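Local coordinates for probable glutathione S-transferase 5 (Caenorhabditis elegans, PDB 1ZL9), which conjugates reduced glutathione to a wide range of hydrophobic electrophiles, as a sigma-class glutathione transferase of the nematode, at residues 20-25 / 71-76; 78-81 / 86-89; 98-103 / 163-168; 133-138 / 174-179; 157-162 / 183-188. All coordinates share one frame; numbering follows the deposited sequence.

Interaction 1 (20-25 / 71-76); sequences QIFAYA and RFLARE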
# COMPACT_ATOMS: atom_id res chain seq x y z
N GLN A 20 13.93 12.28 -2.54
CA GLN A 20 13.49 13.38 -3.41
C GLN A 20 12.53 14.33 -2.69
O GLN A 20 12.54 15.52 -2.92
CB GLN A 20 12.91 12.86 -4.70
CG GLN A 20 14.03 12.24 -5.61
CD GLN A 20 13.60 11.95 -7.03
OE1 GLN A 20 12.61 12.48 -7.50
NE2 GLN A 20 14.41 11.17 -7.75
N ILE A 21 11.72 13.78 -1.80
CA ILE A 21 10.89 14.62 -0.94
C ILE A 21 11.76 15.50 -0.08
O ILE A 21 11.56 16.71 0.01
CB ILE A 21 9.95 13.75 -0.06
CG1 ILE A 21 8.88 13.10 -0.91
CG2 ILE A 21 9.41 14.52 1.11
CD1 ILE A 21 8.09 11.96 -0.21
N PHE A 22 12.75 14.91 0.55
CA PHE A 22 13.69 15.71 1.31
C PHE A 22 14.42 16.76 0.46
O PHE A 22 14.60 17.92 0.91
CB PHE A 22 14.78 14.88 1.97
CG PHE A 22 14.33 14.07 3.16
CD1 PHE A 22 13.65 14.64 4.24
CD2 PHE A 22 14.64 12.72 3.21
CE1 PHE A 22 13.28 13.88 5.32
CE2 PHE A 22 14.32 11.96 4.33
CZ PHE A 22 13.63 12.51 5.38
N ALA A 23 14.87 16.38 -0.76
CA ALA A 23 15.51 17.31 -1.65
C ALA A 23 14.56 18.44 -2.00
O ALA A 23 14.96 19.59 -1.98
CB ALA A 23 16.04 16.63 -2.93
N TYR A 24 13.32 18.13 -2.40
CA TYR A 24 12.34 19.18 -2.70
C TYR A 24 12.16 20.18 -1.58
O TYR A 24 12.16 21.41 -1.79
CB TYR A 24 10.96 18.61 -3.02
CG TYR A 24 10.01 19.65 -3.53
CD1 TYR A 24 9.04 20.18 -2.69
CD2 TYR A 24 10.08 20.10 -4.80
CE1 TYR A 24 8.19 21.14 -3.12
CE2 TYR A 24 9.25 21.10 -5.26
CZ TYR A 24 8.29 21.62 -4.39
OH TYR A 24 7.42 22.61 -4.80
N ALA A 25 12.06 19.66 -0.37
CA ALA A 25 11.81 20.48 0.79
C ALA A 25 13.02 21.17 1.28
O ALA A 25 12.94 21.98 2.17
CB ALA A 25 11.18 19.58 1.98
N ARG A 71 4.62 8.83 2.43
CA ARG A 71 3.37 9.51 2.81
C ARG A 71 3.57 10.37 4.08
O ARG A 71 3.11 11.50 4.16
CB ARG A 71 2.20 8.53 2.99
CG ARG A 71 0.86 9.21 3.39
CD ARG A 71 -0.35 8.34 3.38
NE ARG A 71 -0.61 8.04 1.99
CZ ARG A 71 -0.23 6.96 1.33
NH1 ARG A 71 0.31 5.88 1.95
NH2 ARG A 71 -0.43 6.92 0.04
N PHE A 72 4.30 9.84 5.04
CA PHE A 72 4.54 10.55 6.28
C PHE A 72 5.33 11.82 5.97
O PHE A 72 4.94 12.94 6.37
CB PHE A 72 5.34 9.67 7.23
CG PHE A 72 5.91 10.43 8.41
CD1 PHE A 72 5.09 10.82 9.44
CD2 PHE A 72 7.27 10.74 8.50
CE1 PHE A 72 5.61 11.53 10.54
CE2 PHE A 72 7.75 11.49 9.56
CZ PHE A 72 6.94 11.86 10.58
N LEU A 73 6.39 11.65 5.17
CA LEU A 73 7.22 12.80 4.84
C LEU A 73 6.46 13.79 3.95
O LEU A 73 6.55 15.01 4.16
CB LEU A 73 8.50 12.37 4.17
CG LEU A 73 9.48 11.54 5.02
CD1 LEU A 73 10.55 11.10 4.10
CD2 LEU A 73 10.05 12.29 6.14
N ALA A 74 5.74 13.30 2.97
CA ALA A 74 4.99 14.17 2.07
C ALA A 74 3.97 15.01 2.87
O ALA A 74 3.79 16.22 2.57
CB ALA A 74 4.30 13.41 0.93
N ARG A 75 3.30 14.41 3.84
CA ARG A 75 2.34 15.17 4.63
C ARG A 75 3.01 16.26 5.47
O ARG A 75 2.44 17.34 5.59
CB ARG A 75 1.53 14.29 5.53
CG ARG A 75 0.50 13.49 4.74
CD ARG A 75 -0.27 12.45 5.59
NE ARG A 75 -0.98 13.06 6.69
CZ ARG A 75 -1.75 12.41 7.56
NH1 ARG A 75 -1.92 11.08 7.48
NH2 ARG A 75 -2.37 13.13 8.51
N GLU A 76 4.22 16.00 5.98
CA GLU A 76 4.94 17.00 6.80
C GLU A 76 5.33 18.18 5.87
O GLU A 76 5.40 19.34 6.31
CB GLU A 76 6.22 16.44 7.39
CG GLU A 76 6.06 15.42 8.49
CD GLU A 76 5.26 15.98 9.66
OE1 GLU A 76 4.32 15.25 10.14
OE2 GLU A 76 5.52 17.17 10.03
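One face of the Phe22 ring is covered by Leu73, whose CD1 sits 4.1 Å from the centroid of the Phe22 ring, 29° off its normal, in a CH-pi contact. The methyl lies off-centre, so its closest approach is to the far end of the ring, Phe22 CZ to Leu73 CD1 at 3.6 Å. The second methyl also takes part: Leu73 CD2 reaches both Phe22 CZ and Phe22 CE1 at 3.7 Å, so the forked end of the leucine holds the tip of the ring. Outside the two segments, Tyr29 stacks on Phe22 and the ring of Tyr4 meets it at an angle. Ile21, one residue earlier on the same helix, packs on the stem of the leucine, with Ile21 CG2 3.8 Å from Leu73 CB. Its longer branch leaves beside the backbone N (chi1 -70°) and then runs extended, which carries Ile21 CD1 to within 4.2 Å of Ala74 CB. No hydrogen bond crosses between the segments, and all four touching residues are buried. The two helical segments run nearly parallel, at 13°, with their axes 10.0 Å apart. They belong to the thioredoxin-like N-terminal domain of the glutathione transferase fold, where helices 16-25 and 66-76 pack side by side. Strand 55-58 supplies Leu56 against both Phe22 and Leu73, while Trp157 of helix 157-171, in the all-helical C-terminal domain, rests on Ile21 and Ala74.

Interaction 2 (78-81 / 86-89); sequences KLNG and EEAQ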
# COMPACT_ATOMS: atom_id res chain seq x y z
N LYS A 78 3.70 19.04 2.93
CA LYS A 78 2.60 19.41 2.01
C LYS A 78 2.76 18.95 0.52
O LYS A 78 2.41 19.68 -0.45
CB LYS A 78 2.25 20.92 2.12
CG LYS A 78 0.81 21.31 1.85
CD LYS A 78 -0.15 20.96 2.98
CE LYS A 78 -1.54 21.58 2.73
NZ LYS A 78 -1.50 23.11 2.42
N LEU A 79 3.24 17.71 0.35
CA LEU A 79 3.42 17.08 -0.94
C LEU A 79 2.56 15.84 -1.08
O LEU A 79 2.76 15.02 -2.01
CB LEU A 79 4.91 16.68 -1.13
CG LEU A 79 5.90 17.81 -1.25
CD1 LEU A 79 7.34 17.23 -1.36
CD2 LEU A 79 5.58 18.66 -2.49
N ASN A 80 1.55 15.71 -0.22
CA ASN A 80 0.65 14.55 -0.28
C ASN A 80 -0.72 14.85 -0.91
O ASN A 80 -1.53 13.97 -0.96
CB ASN A 80 0.44 13.92 1.13
CG ASN A 80 -0.16 12.49 1.07
OD1 ASN A 80 0.35 11.67 0.34
ND2 ASN A 80 -1.18 12.18 1.92
N GLY A 81 -0.96 16.06 -1.39
CA GLY A 81 -2.27 16.50 -1.77
C GLY A 81 -2.65 17.75 -0.96
O GLY A 81 -2.28 17.87 0.22
N GLU A 86 -7.56 15.01 -2.48
CA GLU A 86 -6.33 14.85 -3.26
C GLU A 86 -5.38 13.83 -2.58
O GLU A 86 -4.82 13.03 -3.25
CB GLU A 86 -5.63 16.16 -3.40
CG GLU A 86 -6.30 17.10 -4.40
CD GLU A 86 -5.37 18.24 -4.82
OE1 GLU A 86 -4.15 18.34 -4.39
OE2 GLU A 86 -5.88 19.09 -5.58
N GLU A 87 -5.27 13.86 -1.26
CA GLU A 87 -4.41 12.93 -0.52
C GLU A 87 -4.87 11.49 -0.76
O GLU A 87 -4.05 10.63 -0.92
CB GLU A 87 -4.41 13.26 0.98
CG GLU A 87 -3.82 14.61 1.38
CD GLU A 87 -3.52 14.77 2.86
OE1 GLU A 87 -4.03 15.71 3.44
OE2 GLU A 87 -2.74 14.00 3.47
N ALA A 88 -6.18 11.26 -0.77
CA ALA A 88 -6.75 9.94 -1.06
C ALA A 88 -6.45 9.52 -2.48
O ALA A 88 -6.15 8.35 -2.72
CB ALA A 88 -8.27 9.93 -0.84
N GLN A 89 -6.61 10.43 -3.43
CA GLN A 89 -6.32 10.12 -4.83
C GLN A 89 -4.82 9.80 -5.06
O GLN A 89 -4.45 8.87 -5.79
CB GLN A 89 -6.76 11.27 -5.71
CG GLN A 89 -8.27 11.42 -5.91
CD GLN A 89 -9.02 10.18 -6.40
OE1 GLN A 89 -8.45 9.26 -7.01
NE2 GLN A 89 -10.33 10.16 -6.10
O HOH W 1 -1.25 9.72 -0.40
O HOH W 2 -3.18 10.02 1.86
O HOH W 3 -4.09 18.18 2.45
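Glu87 OE2 is gripped by Asn80 ND2 of its own chain, at 2.9 Å and an N-H...O angle of 164°, and by Arg75 of the second subunit through a salt bridge. The contact belongs to the linker between the two domains of the glutathione transferase fold, where the loop after helix 66-76 turns into helix 84-112. The carboxylate oxygen of Glu87 uses its anti lone pair and lies in the amide plane of Asn80, the amide and carboxylate planes being 80° apart. The asparagine's CG is anti to the backbone N (chi1 -164°), which brings the amide alongside Glu87, and its OD1 accepts from Trp157 NE1 as well as from a water that also donates to Glu87 O. Both ends of the amide are thus held, which fixes its rotation. Gly81 lets the chain come close to the first turn of the helix, with Gly81 CA 4.3 Å from Glu87 CA and 3.7 Å from Glu86 OE1. Glu86 OE1 itself accepts from the backbone N of Lys82. A further water joins loop to helix, donating to Gly81 O at 2.9 Å and to Glu87 OE1 at 2.7 Å.

Interaction 3 (98-103 / 163-168); sequences KDYSSE and AQHSAD. With GSH (glutathione), chain D.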
# COMPACT_ATOMS: atom_id res chain seq x y z
N LYS A 98 1.93 0.21 -6.78
CA LYS A 98 2.33 -1.04 -6.13
C LYS A 98 1.85 -2.28 -6.84
O LYS A 98 2.60 -3.23 -6.92
CB LYS A 98 1.77 -1.15 -4.71
CG LYS A 98 2.65 -0.89 -3.61
CD LYS A 98 2.06 -1.51 -2.30
CE LYS A 98 2.55 -0.75 -1.05
NZ LYS A 98 3.94 -1.06 -0.69
N ASP A 99 0.58 -2.31 -7.28
CA ASP A 99 0.05 -3.44 -8.05
C ASP A 99 0.82 -3.65 -9.37
O ASP A 99 1.16 -4.74 -9.72
CB ASP A 99 -1.44 -3.26 -8.34
CG ASP A 99 -2.31 -3.34 -7.09
OD1 ASP A 99 -1.82 -3.80 -6.03
OD2 ASP A 99 -3.54 -3.01 -7.12
N TYR A 100 1.12 -2.56 -10.09
CA TYR A 100 1.91 -2.63 -11.29
C TYR A 100 3.27 -3.21 -10.95
O TYR A 100 3.77 -4.10 -11.64
CB TYR A 100 2.09 -1.22 -11.88
CG TYR A 100 3.31 -1.00 -12.74
CD1 TYR A 100 3.43 -1.61 -13.98
CD2 TYR A 100 4.34 -0.15 -12.33
CE1 TYR A 100 4.60 -1.39 -14.78
CE2 TYR A 100 5.46 0.08 -13.12
CZ TYR A 100 5.58 -0.52 -14.34
OH TYR A 100 6.68 -0.29 -15.15
N SER A 101 3.89 -2.67 -9.91
CA SER A 101 5.23 -3.11 -9.55
C SER A 101 5.23 -4.60 -9.20
O SER A 101 6.22 -5.30 -9.50
CB SER A 101 5.83 -2.30 -8.40
OG SER A 101 5.71 -0.93 -8.70
N SER A 102 4.14 -5.08 -8.59
CA SER A 102 4.02 -6.51 -8.28
C SER A 102 3.88 -7.33 -9.52
O SER A 102 4.49 -8.41 -9.58
CB SER A 102 2.82 -6.92 -7.38
OG SER A 102 2.91 -6.24 -6.18
N GLU A 103 3.13 -6.84 -10.50
CA GLU A 103 2.95 -7.59 -11.71
C GLU A 103 4.26 -7.65 -12.50
O GLU A 103 4.56 -8.68 -13.14
CB GLU A 103 1.88 -6.97 -12.64
CG GLU A 103 0.46 -7.03 -12.08
CD GLU A 103 -0.58 -6.24 -12.93
OE1 GLU A 103 -1.73 -6.15 -12.41
OE2 GLU A 103 -0.26 -5.72 -14.08
N ALA A 163 7.72 9.96 -12.20
CA ALA A 163 8.75 10.54 -13.04
C ALA A 163 10.07 9.84 -12.95
O ALA A 163 10.74 9.64 -13.95
CB ALA A 163 8.97 12.03 -12.74
N GLN A 164 10.44 9.38 -11.76
CA GLN A 164 11.73 8.70 -11.62
C GLN A 164 11.68 7.29 -12.29
O GLN A 164 12.63 6.85 -12.94
CB GLN A 164 12.06 8.54 -10.13
CG GLN A 164 13.46 7.92 -9.91
CD GLN A 164 14.59 8.63 -10.64
OE1 GLN A 164 15.21 8.08 -11.59
NE2 GLN A 164 14.84 9.85 -10.25
N HIS A 165 10.55 6.63 -12.18
CA HIS A 165 10.35 5.30 -12.86
C HIS A 165 10.41 5.48 -14.39
O HIS A 165 11.16 4.81 -15.09
CB HIS A 165 9.03 4.64 -12.42
CG HIS A 165 8.82 3.27 -13.00
ND1 HIS A 165 9.05 2.99 -14.32
CD2 HIS A 165 8.45 2.10 -12.46
CE1 HIS A 165 8.78 1.72 -14.57
NE2 HIS A 165 8.42 1.16 -13.47
N SER A 166 9.67 6.47 -14.90
CA SER A 166 9.69 6.79 -16.30
C SER A 166 11.09 7.16 -16.82
O SER A 166 11.43 6.72 -17.88
CB SER A 166 8.71 7.90 -16.64
OG SER A 166 7.38 7.55 -16.36
N ALA A 167 11.81 8.02 -16.11
CA ALA A 167 13.15 8.47 -16.48
C ALA A 167 14.09 7.25 -16.54
O ALA A 167 14.84 7.08 -17.53
CB ALA A 167 13.67 9.55 -15.53
N ASP A 168 13.97 6.37 -15.55
CA ASP A 168 14.78 5.14 -15.58
C ASP A 168 14.47 4.24 -16.79
O ASP A 168 15.38 3.77 -17.48
CB ASP A 168 14.60 4.38 -14.28
CG ASP A 168 15.31 5.05 -13.11
OD1 ASP A 168 15.99 6.08 -13.35
OD2 ASP A 168 15.29 4.66 -11.94
N1 GSH D . -4.92 -3.23 -4.90
CA1 GSH D . -6.30 -3.55 -5.05
C1 GSH D . -7.12 -3.08 -3.91
O11 GSH D . -8.38 -2.51 -3.90
O12 GSH D . -6.62 -3.24 -2.69
CB1 GSH D . -6.68 -4.86 -5.59
CG1 GSH D . -8.08 -4.76 -6.22
CD1 GSH D . -8.56 -6.11 -6.73
OE1 GSH D . -7.64 -7.08 -6.90
N2 GSH D . -9.83 -6.30 -7.01
CA2 GSH D . -10.39 -7.58 -7.46
C2 GSH D . -11.25 -7.44 -8.67
O2 GSH D . -12.12 -6.40 -8.73
CB2 GSH D . -11.22 -8.12 -6.32
SG2 GSH D . -11.90 -9.72 -6.79
N3 GSH D . -11.20 -8.33 -9.64
CA3 GSH D . -12.13 -8.34 -10.74
C3 GSH D . -11.54 -7.87 -12.04
O31 GSH D . -10.20 -7.46 -12.10
O32 GSH D . -12.27 -7.80 -13.12
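Two side chains alone carry this contact, Tyr100 and His165, reaching toward each other from opposite directions until Tyr100 OH lies 2.8 Å from His165 NE2. They bridge helices 84-112 and 157-171 within the all-helical C-terminal domain of the glutathione transferase fold, and no other residues of the two segments are in contact. The rings meet obliquely, their centroids 5.2 Å apart and their planes at 45°. His165 NE2 approaches near the plane of the tyrosine ring, at its edge, and comes within 3.2 Å of Tyr100 CE2. In both residues CG is anti to the backbone N (chi1 154° for Tyr100 and -176° for His165), which extends each ring from its own helix to meet the other. Phe134 of helix 119-145 stacks on Tyr100, while Tyr135 of the same helix packs on His165; the aromatic pair is therefore flanked by a third helix.

The turn that carries Tyr100 also meets ligand. Its neighbour Asp99 faces a glutathione held mainly by the second subunit, where Trp39, Lys43, Gln52, Leu53 and Ser66 of that subunit bind the tripeptide. This glutathione site is thus completed across the dimer interface. Asp99 supplies its OD2, which accepts a hydrogen bond of 2.6 Å from the amino nitrogen N1 of the gamma-glutamyl end.

Interaction 4 (133-138 / 174-179); sequences KFYGFL and GDFSKF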
# COMPACT_ATOMS: atom_id res chain seq x y z
N LYS A 133 -0.91 -1.36 -19.28
CA LYS A 133 -2.12 -1.17 -18.49
C LYS A 133 -1.98 0.01 -17.52
O LYS A 133 -2.83 0.88 -17.45
CB LYS A 133 -2.41 -2.45 -17.74
CG LYS A 133 -3.48 -2.40 -16.69
CD LYS A 133 -3.85 -3.83 -16.19
CE LYS A 133 -3.99 -3.97 -14.68
NZ LYS A 133 -3.31 -5.31 -14.13
N PHE A 134 -0.87 0.04 -16.78
CA PHE A 134 -0.72 1.01 -15.74
C PHE A 134 -0.48 2.39 -16.30
O PHE A 134 -1.03 3.33 -15.80
CB PHE A 134 0.47 0.60 -14.81
CG PHE A 134 0.73 1.63 -13.74
CD1 PHE A 134 1.93 2.33 -13.69
CD2 PHE A 134 -0.29 1.97 -12.83
CE1 PHE A 134 2.16 3.29 -12.71
CE2 PHE A 134 -0.05 2.94 -11.82
CZ PHE A 134 1.18 3.62 -11.83
N TYR A 135 0.33 2.50 -17.36
CA TYR A 135 0.60 3.79 -17.98
C TYR A 135 -0.68 4.38 -18.63
O TYR A 135 -0.87 5.57 -18.67
CB TYR A 135 1.82 3.71 -18.90
CG TYR A 135 3.08 4.01 -18.11
CD1 TYR A 135 3.50 3.17 -17.06
CD2 TYR A 135 3.83 5.17 -18.37
CE1 TYR A 135 4.61 3.49 -16.24
CE2 TYR A 135 4.91 5.53 -17.57
CZ TYR A 135 5.33 4.68 -16.50
OH TYR A 135 6.44 5.03 -15.73
N GLY A 136 -1.60 3.54 -19.03
CA GLY A 136 -2.89 4.05 -19.54
C GLY A 136 -3.66 4.69 -18.40
O GLY A 136 -4.27 5.74 -18.58
N PHE A 137 -3.56 4.12 -17.20
CA PHE A 137 -4.20 4.76 -16.07
C PHE A 137 -3.49 6.11 -15.73
O PHE A 137 -4.16 7.08 -15.36
CB PHE A 137 -4.17 3.87 -14.86
CG PHE A 137 -4.92 2.59 -15.00
CD1 PHE A 137 -4.43 1.45 -14.43
CD2 PHE A 137 -6.17 2.54 -15.61
CE1 PHE A 137 -5.18 0.21 -14.54
CE2 PHE A 137 -6.89 1.32 -15.69
CZ PHE A 137 -6.38 0.18 -15.16
N LEU A 138 -2.17 6.16 -15.85
CA LEU A 138 -1.44 7.39 -15.57
C LEU A 138 -1.96 8.51 -16.52
O LEU A 138 -2.19 9.65 -16.11
CB LEU A 138 0.05 7.21 -15.72
CG LEU A 138 0.68 6.34 -14.62
CD1 LEU A 138 2.18 6.17 -15.03
CD2 LEU A 138 0.61 7.01 -13.31
N GLY A 174 13.86 2.07 -22.89
CA GLY A 174 12.45 1.81 -23.03
C GLY A 174 11.73 2.67 -24.09
O GLY A 174 12.16 3.74 -24.38
N ASP A 175 10.67 2.13 -24.67
CA ASP A 175 9.93 2.81 -25.77
C ASP A 175 8.68 3.39 -25.20
O ASP A 175 7.84 2.64 -24.70
CB ASP A 175 9.53 1.79 -26.84
CG ASP A 175 8.70 2.41 -27.96
OD1 ASP A 175 8.70 3.67 -28.13
OD2 ASP A 175 8.01 1.67 -28.73
N PHE A 176 8.62 4.71 -25.19
CA PHE A 176 7.48 5.48 -24.75
C PHE A 176 6.59 6.00 -25.87
O PHE A 176 5.79 6.90 -25.65
CB PHE A 176 7.94 6.64 -23.84
CG PHE A 176 7.95 6.26 -22.38
CD1 PHE A 176 8.71 5.17 -21.97
CD2 PHE A 176 7.25 6.93 -21.46
CE1 PHE A 176 8.74 4.80 -20.60
CE2 PHE A 176 7.30 6.54 -20.12
CZ PHE A 176 8.03 5.47 -19.74
N SER A 177 6.66 5.35 -27.03
CA SER A 177 5.80 5.70 -28.15
C SER A 177 4.32 5.76 -27.80
O SER A 177 3.61 6.64 -28.26
CB SER A 177 5.99 4.72 -29.30
OG SER A 177 7.23 5.02 -29.92
N LYS A 178 3.84 4.85 -26.98
CA LYS A 178 2.43 4.82 -26.64
C LYS A 178 2.07 5.84 -25.56
O LYS A 178 0.89 6.10 -25.31
CB LYS A 178 2.07 3.45 -26.11
CG LYS A 178 2.13 2.39 -27.14
CD LYS A 178 1.35 1.14 -26.71
CE LYS A 178 1.61 -0.04 -27.72
NZ LYS A 178 0.43 -0.94 -27.59
N PHE A 179 3.08 6.39 -24.90
CA PHE A 179 2.81 7.31 -23.77
C PHE A 179 3.68 8.56 -23.77
O PHE A 179 4.40 8.84 -22.79
CB PHE A 179 3.02 6.54 -22.46
CG PHE A 179 2.19 5.29 -22.37
CD1 PHE A 179 2.77 4.05 -22.52
CD2 PHE A 179 0.81 5.38 -22.21
CE1 PHE A 179 1.97 2.91 -22.51
CE2 PHE A 179 0.05 4.24 -22.17
CZ PHE A 179 0.64 3.02 -22.30
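A chi1 of -55° sets the Phe179 ring beside its own backbone N and swings it onto helix 119-145. The helix backbone points Tyr135 CB at that ring, while the first torsion of Tyr135 carries the tyrosine ring on to Phe176. The result is a well-centred CH-pi contact: Tyr135 CB stands 3.5 Å from the centroid of the Phe179 ring and only 4° off its normal. The ring of Phe179 also reaches the helix backbone, with Phe179 CE2 3.6 Å from Gly136 N. Its opposite face is covered near the rim by Lys178 CB of its own segment. The Tyr135 ring itself lies obliquely to Phe179. Farther along the tyrosine, Tyr135 CE2 touches Phe176 CE2 at 3.6 Å, and here the two planes are nearly perpendicular, at 86°. Leu138, one helical turn on, lays its CD1 over the centre of a face of the tyrosine ring, 3.6 Å above the plane. The polar end of Tyr135 has a partner in this apolar surround, its OH being hydrogen-bonded to Ser166 OG of helix 157-171.

The loop has its own fastening. Asp175 OD1 accepts from both Ser177 N, at 2.9 Å, and Ser177 OG, at 2.7 Å, the first closing an Asx turn. A type I beta turn from Phe176 to Phe179 overlaps it, placing both phenylalanines on the helix side and leaving Phe179 at the N-cap position of helix 180-191. With Phe131 joining from outside, the contact is an aromatic cluster that ties the loop between helices 157-171 and 180-191 to helix 119-145 of the C-terminal domain.

Interaction 5 (157-162 / 183-188); sequences WIDLAI and KAHAEK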
# COMPACT_ATOMS: atom_id res chain seq x y z
N TRP A 157 4.08 13.72 -4.17
CA TRP A 157 5.14 12.69 -4.17
C TRP A 157 4.94 11.59 -5.22
O TRP A 157 5.91 10.98 -5.67
CB TRP A 157 5.32 12.12 -2.77
CG TRP A 157 4.27 11.23 -2.23
CD1 TRP A 157 3.24 11.56 -1.45
CD2 TRP A 157 4.22 9.79 -2.37
NE1 TRP A 157 2.50 10.44 -1.12
CE2 TRP A 157 3.09 9.34 -1.67
CE3 TRP A 157 5.02 8.86 -3.02
CZ2 TRP A 157 2.78 7.98 -1.52
CZ3 TRP A 157 4.69 7.54 -2.93
CH2 TRP A 157 3.59 7.09 -2.16
N ILE A 158 3.70 11.35 -5.65
CA ILE A 158 3.50 10.33 -6.67
C ILE A 158 4.05 10.83 -7.99
O ILE A 158 4.52 10.03 -8.78
CB ILE A 158 2.02 9.81 -6.71
CG1 ILE A 158 1.92 8.52 -7.56
CG2 ILE A 158 1.03 10.89 -7.25
CD1 ILE A 158 2.67 7.32 -7.06
N ASP A 159 4.05 12.16 -8.23
CA ASP A 159 4.75 12.72 -9.40
C ASP A 159 6.25 12.36 -9.35
O ASP A 159 6.85 12.02 -10.36
CB ASP A 159 4.65 14.21 -9.42
CG ASP A 159 3.26 14.72 -9.75
OD1 ASP A 159 2.65 14.32 -10.80
OD2 ASP A 159 2.78 15.60 -9.02
N LEU A 160 6.86 12.51 -8.17
CA LEU A 160 8.27 12.22 -8.02
C LEU A 160 8.55 10.76 -8.33
O LEU A 160 9.53 10.45 -9.03
CB LEU A 160 8.79 12.56 -6.60
CG LEU A 160 8.75 14.05 -6.29
CD1 LEU A 160 8.98 14.33 -4.83
CD2 LEU A 160 9.73 14.90 -7.02
N ALA A 161 7.74 9.88 -7.76
CA ALA A 161 7.95 8.44 -7.92
C ALA A 161 7.74 8.02 -9.39
O ALA A 161 8.57 7.29 -9.97
CB ALA A 161 7.08 7.58 -6.95
N ILE A 162 6.68 8.52 -10.00
CA ILE A 162 6.38 8.08 -11.35
C ILE A 162 7.39 8.68 -12.34
O ILE A 162 7.84 8.02 -13.25
CB ILE A 162 4.91 8.49 -11.72
CG1 ILE A 162 3.86 7.68 -10.89
CG2 ILE A 162 4.67 8.35 -13.17
CD1 ILE A 162 3.99 6.17 -10.99
N LYS A 183 6.44 10.72 -20.84
CA LYS A 183 7.75 11.26 -21.11
C LYS A 183 7.77 12.75 -20.86
O LYS A 183 8.74 13.21 -20.30
CB LYS A 183 8.22 10.93 -22.53
CG LYS A 183 9.47 11.65 -22.95
CD LYS A 183 9.86 11.30 -24.37
CE LYS A 183 11.07 12.17 -24.89
NZ LYS A 183 12.32 11.38 -24.63
N ALA A 184 6.73 13.50 -21.28
CA ALA A 184 6.64 14.90 -20.94
C ALA A 184 6.56 15.10 -19.42
O ALA A 184 7.22 16.01 -18.86
CB ALA A 184 5.47 15.59 -21.62
N HIS A 185 5.76 14.28 -18.74
CA HIS A 185 5.66 14.39 -17.26
C HIS A 185 6.99 14.19 -16.59
O HIS A 185 7.36 15.02 -15.73
CB HIS A 185 4.61 13.45 -16.73
CG HIS A 185 4.64 13.23 -15.26
ND1 HIS A 185 3.81 13.88 -14.38
CD2 HIS A 185 5.36 12.35 -14.52
CE1 HIS A 185 4.06 13.46 -13.15
NE2 HIS A 185 4.99 12.52 -13.21
N ALA A 186 7.75 13.19 -17.04
CA ALA A 186 9.07 12.92 -16.46
C ALA A 186 10.01 14.11 -16.65
O ALA A 186 10.71 14.50 -15.74
CB ALA A 186 9.71 11.70 -17.06
N GLU A 187 10.03 14.64 -17.86
CA GLU A 187 10.86 15.80 -18.16
C GLU A 187 10.50 16.99 -17.32
O GLU A 187 11.41 17.71 -16.85
CB GLU A 187 10.81 16.16 -19.66
CG GLU A 187 11.42 15.01 -20.46
CD GLU A 187 11.10 15.09 -21.97
OE1 GLU A 187 11.78 14.38 -22.74
OE2 GLU A 187 10.18 15.84 -22.37
N LYS A 188 9.19 17.27 -17.16
CA LYS A 188 8.72 18.38 -16.32
C LYS A 188 9.14 18.23 -14.81
O LYS A 188 9.62 19.18 -14.15
CB LYS A 188 7.17 18.45 -16.39
CG LYS A 188 6.48 19.48 -15.48
CD LYS A 188 4.94 19.36 -15.56
CE LYS A 188 4.24 20.33 -14.68
NZ LYS A 188 4.72 21.74 -14.85
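His185 concentrates nearly all of this contact in one imidazole, set against Asp159 and Ile162, whereas the other side of its helix turns outward, where Lys183 and Glu187 are exposed and joined by a salt bridge, Lys183 NZ to Glu187 OE1 at 3.6 Å. On the packed side CG of the histidine is anti to the backbone N (chi1 166°), which sends the ring straight across to helix 157-171. There His185 NE2 makes a weak hydrogen bond to the backbone carbonyl Asp159 O, 3.4 Å long with an angle of 149° at the hydrogen. The side chains of Asp159 and His185 cross at about a right angle, and their carboxylate and ring planes lie 42° apart. Ile162 CG2 comes to 4.2 Å from His185 NE2, an apolar neighbour of the ring. His185 ND1 is weakly bonded to Gly148 O in the loop before helix 157-171. Asp159 spends its carboxylate elsewhere, OD1 accepting from Leu150 N and OD2 from Thr156 N, just before its own helix. Carbonyl oxygens can only accept, and if both weak bonds hold, the buried ring would carry N-H on both nitrogens and so perhaps a positive charge, with the Asp159 carboxylate nearby.

Overall arrangement
Trp157 joins the domains: its N lies 2.8 Å from Leu79 O of interaction 2, and its CD1 3.2 Å from Ala74 CB of interaction 1. From there helix 157-171 carries interaction 5 and then interaction 3, whose centres are 11 Å apart. Interaction 4 meets interaction 3 through Glu103 OE1 and Lys133 NZ, a salt bridge of 2.5 Å, and interaction 5 where Leu138 CD1 packs 3.8 Å from Ile162 CG2. Segment 98-103 of interaction 3 reaches glutathione through Lys98 and Asp99, while the Tyr100 side chain is about 13 Å from another bound glutathione; interactions 2, 4 and 5 lie away from the annotated sites. Interactions 1 and 4, with centres about 26 Å apart, fall on opposite sides of the chain's centre.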